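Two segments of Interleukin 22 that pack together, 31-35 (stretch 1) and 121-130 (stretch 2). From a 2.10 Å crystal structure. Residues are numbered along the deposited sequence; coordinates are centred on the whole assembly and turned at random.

Stretch 1 (31-35) TRLLP
Stretch 2, residues 121-130: AARNKAIGET

An irregular segment is pinned to a helical segment by one carboxylate that accepts two backbone amides, with a leucine packed beside it and a lysine reaching across to a backbone carbonyl. Stretch 1 has no regular structure: R32 is extended (phi/psi -139/153), L33 turns at -95/-40, and L34 returns to -64/135. This bend presents consecutive amides to E129 of stretch 2. The CA-to-CB bond of E129 (chi1 m, chi2 t, chi3 25°) points toward stretch 1; L33 N donates to OE2 at 2.7 Å and L34 N to OE1 at 2.5 Å, both nearly straight. A two-oxygen acceptor suits two neighbouring N-H groups.

In register, L33 CA lies 6.3 Å from A126 CA and L34 CA 6.9 Å from E129 CA. Buried L33 (m, t) sets CD1 3.9 Å from A126 CB and 3.7 Å from A126 N, so the leucine end lies against both methyl and backbone, and its CG lies 3.8 Å from K125 CD. K125 (t, t, t, p) thus lends aliphatic length before its NZ donates to T31 O at 3.0 Å. Water 1 donates to T31 O (3.1 Å) and E129 OE2 (2.6 Å). R32 (p, t, m) braces the bend itself, its NE donating to L34 O at 2.7 Å. Between them the stretches bury 344 Å², both sides summed.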

# COMPACT_ATOMS: atom_id res chain seq x y z
N THR A 31 -5.32 -3.06 -15.89
CA THR A 31 -6.27 -2.87 -14.79
C THR A 31 -5.55 -2.81 -13.45
O THR A 31 -4.41 -3.24 -13.33
CB THR A 31 -7.31 -4.00 -14.76
OG1 THR A 31 -6.65 -5.26 -14.55
CG2 THR A 31 -8.09 -4.05 -16.06
N ARG A 32 -6.23 -2.25 -12.45
CA ARG A 32 -5.60 -2.05 -11.14
C ARG A 32 -6.53 -2.37 -9.97
O ARG A 32 -7.75 -2.28 -10.09
CB ARG A 32 -5.11 -0.60 -11.04
CG ARG A 32 -6.18 0.44 -11.30
CD ARG A 32 -5.58 1.84 -11.30
NE ARG A 32 -5.12 2.23 -9.98
CZ ARG A 32 -4.12 3.08 -9.76
NH1 ARG A 32 -3.48 3.63 -10.78
NH2 ARG A 32 -3.77 3.38 -8.52
N LEU A 33 -5.93 -2.74 -8.85
CA LEU A 33 -6.68 -3.02 -7.62
C LEU A 33 -6.74 -1.78 -6.73
O LEU A 33 -7.78 -1.50 -6.12
CB LEU A 33 -6.06 -4.20 -6.87
CG LEU A 33 -6.08 -5.53 -7.63
CD1 LEU A 33 -5.39 -6.62 -6.83
CD2 LEU A 33 -7.50 -5.93 -7.99
N LEU A 34 -5.63 -1.06 -6.64
CA LEU A 34 -5.60 0.21 -5.91
C LEU A 34 -6.51 1.23 -6.56
O LEU A 34 -6.51 1.37 -7.79
CB LEU A 34 -4.18 0.78 -5.84
CG LEU A 34 -3.18 0.31 -4.79
CD1 LEU A 34 -1.88 1.08 -4.97
CD2 LEU A 34 -3.73 0.51 -3.39
N PRO A 35 -7.30 1.94 -5.75
CA PRO A 35 -8.02 3.10 -6.29
C PRO A 35 -7.02 4.12 -6.82
O PRO A 35 -5.98 4.33 -6.21
CB PRO A 35 -8.77 3.65 -5.07
CG PRO A 35 -8.91 2.48 -4.15
CD PRO A 35 -7.67 1.65 -4.36
N ALA A 121 -2.85 -14.98 -7.74
CA ALA A 121 -2.75 -13.94 -8.76
C ALA A 121 -3.21 -12.59 -8.20
O ALA A 121 -2.68 -11.55 -8.58
CB ALA A 121 -3.58 -14.31 -9.98
N ALA A 122 -4.18 -12.63 -7.29
CA ALA A 122 -4.68 -11.43 -6.65
C ALA A 122 -3.63 -10.84 -5.71
O ALA A 122 -3.43 -9.63 -5.66
CB ALA A 122 -5.97 -11.72 -5.90
N ARG A 123 -2.97 -11.71 -4.96
CA ARG A 123 -1.91 -11.29 -4.05
C ARG A 123 -0.75 -10.68 -4.82
O ARG A 123 -0.27 -9.60 -4.49
CB ARG A 123 -1.42 -12.48 -3.21
CG ARG A 123 -2.34 -12.83 -2.05
CD ARG A 123 -1.63 -13.64 -0.98
NE ARG A 123 -0.48 -12.94 -0.42
CZ ARG A 123 0.29 -13.42 0.56
NH1 ARG A 123 0.02 -14.61 1.08
NH2 ARG A 123 1.32 -12.72 1.01
N ASN A 124 -0.31 -11.37 -5.87
CA ASN A 124 0.78 -10.89 -6.71
C ASN A 124 0.47 -9.54 -7.36
O ASN A 124 1.34 -8.68 -7.47
CB ASN A 124 1.11 -11.91 -7.80
CG ASN A 124 1.91 -13.08 -7.28
OD1 ASN A 124 2.63 -12.97 -6.28
ND2 ASN A 124 1.79 -14.23 -7.94
N LYS A 125 -0.78 -9.37 -7.78
CA LYS A 125 -1.20 -8.13 -8.42
C LYS A 125 -1.16 -6.95 -7.45
O LYS A 125 -0.61 -5.90 -7.76
CB LYS A 125 -2.61 -8.28 -8.99
CG LYS A 125 -3.07 -7.10 -9.83
CD LYS A 125 -4.43 -7.36 -10.46
CE LYS A 125 -4.79 -6.26 -11.44
NZ LYS A 125 -3.73 -6.08 -12.47
N ALA A 126 -1.74 -7.14 -6.26
CA ALA A 126 -1.74 -6.11 -5.23
C ALA A 126 -0.32 -5.81 -4.75
O ALA A 126 0.02 -4.65 -4.49
CB ALA A 126 -2.62 -6.53 -4.06
N ILE A 127 0.49 -6.85 -4.63
CA ILE A 127 1.90 -6.71 -4.25
C ILE A 127 2.64 -5.79 -5.22
O ILE A 127 3.41 -4.92 -4.80
CB ILE A 127 2.60 -8.09 -4.19
CG1 ILE A 127 2.30 -8.78 -2.86
CG2 ILE A 127 4.11 -7.94 -4.34
CD1 ILE A 127 2.68 -10.25 -2.84
N GLY A 128 2.38 -5.97 -6.51
CA GLY A 128 2.98 -5.14 -7.53
C GLY A 128 2.53 -3.70 -7.46
O GLY A 128 3.18 -2.81 -8.00
N GLU A 129 1.40 -3.46 -6.80
CA GLU A 129 0.85 -2.12 -6.68
C GLU A 129 1.29 -1.41 -5.40
O GLU A 129 0.96 -0.25 -5.19
CB GLU A 129 -0.68 -2.17 -6.73
CG GLU A 129 -1.23 -2.73 -8.04
CD GLU A 129 -2.74 -2.65 -8.11
OE1 GLU A 129 -3.33 -1.78 -7.43
OE2 GLU A 129 -3.35 -3.45 -8.85
N THR A 130 2.05 -2.11 -4.56
CA THR A 130 2.50 -1.55 -3.29
C THR A 130 3.36 -0.30 -3.48
O THR A 130 3.24 0.67 -2.72
CB THR A 130 3.29 -2.58 -2.46
OG1 THR A 130 2.62 -3.84 -2.47
CG2 THR A 130 3.45 -2.10 -1.02
O HOH W 1 -2.17 -3.26 -11.21